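Local coordinates for protein UDP-N-acetylglucosamine 2-epimerase (Listeria monocytogenes, PDB 3OT5) that probably interconverts UDP-N-acetylglucosamine and UDP-N-acetylmannosamine by inverting the configuration at carbon 2 of the sugar, at residues G198-D203 / G378-R383; Y262-N267 / I284-P289. One frame throughout, in Å; residues are numbered along the deposited sequence. Where two conformers were deposited one is given.

Contact 1. Residues G198-D203 / G378-R383; sequences GNTAID and GFAANR
The carboxylate of D203 overlaps the first turn of helix 380-392, meeting the amide N-H groups that a helix leaves without backbone acceptors at its start. D203 OD1 takes the bond from A381 N at 2.7 Å, nearly straight at 169°, on its syn side and 29° out of the carboxylate plane. The short side chain reaches across because CG lies anti to the carbonyl carbon (chi1 -59°); OD2 probably accepts from A380 N, though its position is less sure. The N-terminal end of the helix dipole would tend to stabilise the negative charge. D203 belongs to helix 200-208, which follows the last strand of the N-terminal Rossmann-like domain of this two-domain fold, and the C-terminal helix 380-392 packs back against it. A water donates to N199 O and accepts from G378 N, 3.0 Å from it. The chains can come this close because G198 and G378 have no side chain and A380 only a methyl, which sits 3.5 Å from G198 O and also meets T200 CG2; I202 CG2 packs on the backbone of G378, 3.6 Å from its N.

Contact 2. Residues Y262-N267 / I284-P289; sequences YPMHLN and IHLIEP
M264 bends over the edge strand, its SD 4.0 Å from L286 CB and its methyl CE above the peptide between L286 and I287. The kink at the far end of the thioether (chi3 -65°) turns CE back toward I287 O, and the flexible chain crosses the leucine at about a right angle. Beside it, L286 CD2 comes to the edge of the Y262 ring, near its plane, 3.9 Å from CD2 of the tyrosine; these side chains share the sheet face that helix 268-278 packs on. On the opposite face, that of P263 and I287, I287 CG1 lies against the proline, 3.8 Å from P263 CA. Beyond the paired strands, the ring of P289 fills the hollow between M264 O and the L266 side chain, with CG 3.6 Å from L266 CD2.

The backbones pair in parallel register, Y262 with L286 and P263 with I287, in the right-handed beta-alpha-beta crossover of strand 258-263, helix 268-278 and strand 284-287 in a Rossmann-like sheet. Y262 N donates to H285 O at 2.8 Å, I287 N to Y262 O at 3.2 Å, and M264 N to I287 O at 2.6 Å. The bonds to strand 284-287 use the N-H groups of Y262 and M264, so the position between them need give none to this strand and proline is tolerated there. The charge of E288 is directed to R271 of the connecting helix. Specific polar matching across the contact therefore rests with the backbone, while the side chains add chiefly apolar contact.

Contact 1 is buried and lies nearer the chain's centre than contact 2, which is partly buried and sits on the opposite side of that centre at an outermost strand of the six-stranded sheet; their centres are 30 Å apart and they do not touch. They hold no secondary-structure element in common. Residues 198-203 and 378-383 bring together helices far apart in sequence, closing a long loop within which 262-267 and 284-289 form a local, near-sequence pairing. In contact 1 a carboxylate serves amides of a helix's first turn and a water joins the backbone of the two segments; in contact 2 backbone amides and carbonyls serve one another, and the side chains touch mainly through carbon and sulfur.

Contact 1. Residues G198-D203 / G378-R383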
loop_
_atom_site.group_PDB
_atom_site.type_symbol
_atom_site.label_atom_id
_atom_site.label_comp_id
_atom_site.label_asym_id
_atom_site.label_seq_id
_atom_site.Cartn_x
_atom_site.Cartn_y
_atom_site.Cartn_z
ATOM N N GLY A 198 9.122 4.957 6.508
ATOM C CA GLY A 198 8.589 3.635 6.168
ATOM C C GLY A 198 7.211 3.904 5.574
ATOM O O GLY A 198 6.776 5.055 5.483
ATOM N N ASN A 199 6.520 2.832 5.210
ATOM C CA ASN A 199 5.196 2.892 4.604
ATOM C C ASN A 199 4.063 2.681 5.614
ATOM O O ASN A 199 4.041 1.657 6.297
ATOM C CB ASN A 199 5.120 1.803 3.525
ATOM C CG ASN A 199 3.762 1.722 2.856
ATOM O OD1 ASN A 199 2.813 2.408 3.252
ATOM N ND2 ASN A 199 3.658 0.872 1.842
ATOM N N THR A 200 3.127 3.631 5.720
ATOM C CA THR A 200 1.993 3.461 6.659
ATOM C C THR A 200 1.089 2.239 6.375
ATOM O O THR A 200 0.364 1.781 7.260
ATOM C CB THR A 200 1.123 4.735 6.772
ATOM O OG1 THR A 200 0.638 5.118 5.481
ATOM C CG2 THR A 200 1.931 5.898 7.384
ATOM N N ALA A 201 1.144 1.714 5.153
ATOM C CA ALA A 201 0.354 0.538 4.770
ATOM C C ALA A 201 0.675 -0.636 5.679
ATOM O O ALA A 201 -0.191 -1.451 5.981
ATOM C CB ALA A 201 0.614 0.162 3.310
ATOM N N ILE A 202 1.922 -0.711 6.123
ATOM C CA ILE A 202 2.345 -1.770 7.012
ATOM C C ILE A 202 1.719 -1.507 8.388
ATOM O O ILE A 202 1.242 -2.445 9.024
ATOM C CB ILE A 202 3.873 -1.871 7.046
ATOM C CG1 ILE A 202 4.387 -2.164 5.622
ATOM C CG2 ILE A 202 4.314 -2.943 8.019
ATOM C CD1 ILE A 202 5.890 -2.076 5.451
ATOM N N ASP A 203 1.675 -0.237 8.830
ATOM C CA ASP A 203 1.044 0.092 10.121
ATOM C C ASP A 203 -0.415 -0.377 10.083
ATOM O O ASP A 203 -0.962 -0.854 11.080
ATOM C CB ASP A 203 1.022 1.606 10.449
ATOM C CG ASP A 203 2.403 2.252 10.493
ATOM O OD1 ASP A 203 2.548 3.243 11.249
ATOM O OD2 ASP A 203 3.342 1.801 9.802
ATOM N N GLY A 378 6.019 -0.972 10.528
ATOM C CA GLY A 378 4.668 -0.795 11.068
ATOM C C GLY A 378 4.537 0.380 12.023
ATOM O O GLY A 378 3.521 0.533 12.712
ATOM N N PHE A 379 5.560 1.228 12.063
ATOM C CA PHE A 379 5.528 2.379 12.940
ATOM C C PHE A 379 5.825 3.654 12.191
ATOM O O PHE A 379 6.331 4.607 12.759
ATOM C CB PHE A 379 6.480 2.189 14.132
ATOM C CG PHE A 379 6.094 1.053 15.023
ATOM C CD1 PHE A 379 5.125 1.222 15.998
ATOM C CD2 PHE A 379 6.698 -0.185 14.894
ATOM C CE1 PHE A 379 4.757 0.171 16.822
ATOM C CE2 PHE A 379 6.344 -1.236 15.719
ATOM C CZ PHE A 379 5.370 -1.059 16.683
ATOM N N ALA A 380 5.480 3.680 10.911
ATOM C CA ALA A 380 5.691 4.868 10.099
ATOM C C ALA A 380 4.871 6.030 10.658
ATOM O O ALA A 380 5.334 7.161 10.671
ATOM C CB ALA A 380 5.319 4.595 8.655
ATOM N N ALA A 381 3.670 5.736 11.147
ATOM C CA ALA A 381 2.785 6.756 11.704
ATOM C C ALA A 381 3.431 7.492 12.880
ATOM O O ALA A 381 3.371 8.712 12.969
ATOM C CB ALA A 381 1.450 6.131 12.133
ATOM N N ASN A 382 4.061 6.732 13.770
ATOM C CA ASN A 382 4.708 7.292 14.946
ATOM C C ASN A 382 5.843 8.211 14.547
ATOM O O ASN A 382 5.994 9.293 15.110
ATOM C CB ASN A 382 5.190 6.165 15.849
ATOM C CG ASN A 382 4.057 5.294 16.313
ATOM O OD1 ASN A 382 3.992 4.120 15.966
ATOM N ND2 ASN A 382 3.093 5.892 17.010
ATOM N N ARG A 383 6.637 7.785 13.571
ATOM C CA ARG A 383 7.730 8.618 13.071
ATOM C C ARG A 383 7.153 9.870 12.403
ATOM O O ARG A 383 7.677 10.957 12.563
ATOM C CB ARG A 383 8.615 7.846 12.092
ATOM C CG ARG A 383 9.352 6.640 12.732
ATOM C CD ARG A 383 10.330 5.993 11.767
ATOM N NE ARG A 383 10.945 4.807 12.361
ATOM C CZ ARG A 383 10.447 3.575 12.280
ATOM N NH1 ARG A 383 9.332 3.336 11.613
ATOM N NH2 ARG A 383 11.073 2.577 12.857
HETATM O O HOH W 1 5.383 1.080 8.486
#

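Contact 2. Residues Y262-N267 / I284-P289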
loop_
_atom_site.group_PDB
_atom_site.type_symbol
_atom_site.label_atom_id
_atom_site.label_comp_id
_atom_site.label_asym_id
_atom_site.label_seq_id
_atom_site.Cartn_x
_atom_site.Cartn_y
_atom_site.Cartn_z
ATOM N N TYR A 262 -7.074 -18.369 -5.141
ATOM C CA TYR A 262 -6.940 -17.443 -6.232
ATOM C C TYR A 262 -8.183 -16.596 -6.401
ATOM O O TYR A 262 -9.163 -17.057 -6.973
ATOM C CB TYR A 262 -6.638 -18.171 -7.552
ATOM C CG TYR A 262 -6.640 -17.217 -8.723
ATOM C CD1 TYR A 262 -5.657 -16.245 -8.846
ATOM C CD2 TYR A 262 -7.622 -17.281 -9.707
ATOM C CE1 TYR A 262 -5.662 -15.345 -9.913
ATOM C CE2 TYR A 262 -7.625 -16.401 -10.783
ATOM C CZ TYR A 262 -6.650 -15.433 -10.877
ATOM O OH TYR A 262 -6.663 -14.549 -11.935
ATOM N N PRO A 263 -8.157 -15.370 -5.873
ATOM C CA PRO A 263 -9.282 -14.484 -6.073
ATOM C C PRO A 263 -9.293 -14.171 -7.556
ATOM O O PRO A 263 -8.419 -13.462 -8.046
ATOM C CB PRO A 263 -8.919 -13.249 -5.239
ATOM C CG PRO A 263 -7.894 -13.718 -4.279
ATOM C CD PRO A 263 -7.135 -14.763 -5.008
ATOM N N MET A 264 -10.255 -14.719 -8.277
ATOM C CA MET A 264 -10.296 -14.528 -9.718
ATOM C C MET A 264 -10.492 -13.100 -10.187
ATOM O O MET A 264 -11.343 -12.388 -9.681
ATOM C CB MET A 264 -11.386 -15.390 -10.327
ATOM C CG MET A 264 -11.082 -16.866 -10.286
ATOM S SD MET A 264 -12.417 -17.761 -11.053
ATOM C CE MET A 264 -13.751 -17.379 -9.912
ATOM N N HIS A 265 -9.701 -12.707 -11.183
ATOM C CA HIS A 265 -9.824 -11.387 -11.768
ATOM C C HIS A 265 -11.197 -11.355 -12.439
ATOM O O HIS A 265 -11.727 -12.387 -12.846
ATOM C CB HIS A 265 -8.703 -11.119 -12.773
ATOM C CG HIS A 265 -8.659 -9.705 -13.266
ATOM N ND1 HIS A 265 -9.366 -9.274 -14.369
ATOM C CD2 HIS A 265 -7.995 -8.620 -12.799
ATOM C CE1 HIS A 265 -9.143 -7.984 -14.557
ATOM N NE2 HIS A 265 -8.318 -7.564 -13.616
ATOM N N LEU A 266 -11.772 -10.168 -12.535
ATOM C CA LEU A 266 -13.095 -9.984 -13.111
ATOM C C LEU A 266 -13.182 -10.209 -14.628
ATOM O O LEU A 266 -14.281 -10.348 -15.163
ATOM C CB LEU A 266 -13.583 -8.574 -12.793
ATOM C CG LEU A 266 -13.678 -8.155 -11.321
ATOM C CD1 LEU A 266 -14.158 -6.691 -11.234
ATOM C CD2 LEU A 266 -14.607 -9.074 -10.537
ATOM N N ASN A 267 -12.038 -10.225 -15.314
ATOM C CA ASN A 267 -11.994 -10.416 -16.766
ATOM C C ASN A 267 -12.448 -11.832 -17.116
ATOM O O ASN A 267 -11.813 -12.799 -16.709
ATOM C CB ASN A 267 -10.575 -10.167 -17.310
ATOM C CG ASN A 267 -10.493 -10.265 -18.842
ATOM O OD1 ASN A 267 -11.484 -10.084 -19.540
ATOM N ND2 ASN A 267 -9.297 -10.529 -19.360
ATOM N N ILE A 284 -7.556 -26.321 -4.585
ATOM C CA ILE A 284 -7.452 -25.048 -5.274
ATOM C C ILE A 284 -8.791 -24.337 -5.100
ATOM O O ILE A 284 -9.843 -24.880 -5.441
ATOM C CB ILE A 284 -7.119 -25.198 -6.757
ATOM C CG1 ILE A 284 -5.862 -26.059 -6.943
ATOM C CG2 ILE A 284 -6.911 -23.830 -7.362
ATOM C CD1 ILE A 284 -5.420 -26.195 -8.409
ATOM N N HIS A 285 -8.750 -23.134 -4.541
ATOM C CA HIS A 285 -9.965 -22.372 -4.297
ATOM C C HIS A 285 -10.014 -21.159 -5.199
ATOM O O HIS A 285 -9.161 -20.275 -5.114
ATOM C CB HIS A 285 -10.018 -21.974 -2.828
ATOM C CG HIS A 285 -9.790 -23.128 -1.900
ATOM N ND1 HIS A 285 -10.803 -23.973 -1.498
ATOM C CD2 HIS A 285 -8.657 -23.600 -1.329
ATOM C CE1 HIS A 285 -10.306 -24.906 -0.704
ATOM N NE2 HIS A 285 -9.006 -24.703 -0.587
ATOM N N LEU A 286 -10.992 -21.155 -6.102
ATOM C CA LEU A 286 -11.198 -20.070 -7.033
ATOM C C LEU A 286 -12.325 -19.239 -6.488
ATOM O O LEU A 286 -13.498 -19.579 -6.631
ATOM C CB LEU A 286 -11.568 -20.597 -8.411
ATOM C CG LEU A 286 -10.538 -21.518 -9.058
ATOM C CD1 LEU A 286 -11.021 -21.945 -10.438
ATOM C CD2 LEU A 286 -9.185 -20.829 -9.138
ATOM N N ILE A 287 -11.969 -18.137 -5.859
ATOM C CA ILE A 287 -12.966 -17.284 -5.264
ATOM C C ILE A 287 -13.010 -15.942 -5.950
ATOM O O ILE A 287 -12.184 -15.651 -6.821
ATOM C CB ILE A 287 -12.688 -17.099 -3.757
ATOM C CG1 ILE A 287 -11.380 -16.336 -3.527
ATOM C CG2 ILE A 287 -12.643 -18.458 -3.079
ATOM C CD1 ILE A 287 -11.059 -16.106 -2.052
ATOM N N GLU A 288 -13.986 -15.135 -5.546
ATOM C CA GLU A 288 -14.161 -13.793 -6.070
ATOM C C GLU A 288 -13.070 -12.889 -5.497
ATOM O O GLU A 288 -12.400 -13.264 -4.533
ATOM C CB GLU A 288 -15.552 -13.262 -5.700
ATOM C CG GLU A 288 -16.710 -14.070 -6.315
ATOM C CD GLU A 288 -16.727 -14.019 -7.836
ATOM O OE1 GLU A 288 -16.200 -13.039 -8.411
ATOM O OE2 GLU A 288 -17.289 -14.945 -8.457
ATOM N N PRO A 289 -12.871 -11.704 -6.104
ATOM C CA PRO A 289 -11.834 -10.804 -5.595
ATOM C C PRO A 289 -12.070 -10.427 -4.137
ATOM O O PRO A 289 -13.175 -10.056 -3.761
ATOM C CB PRO A 289 -11.962 -9.567 -6.496
ATOM C CG PRO A 289 -12.634 -10.055 -7.733
ATOM C CD PRO A 289 -13.558 -11.143 -7.281
#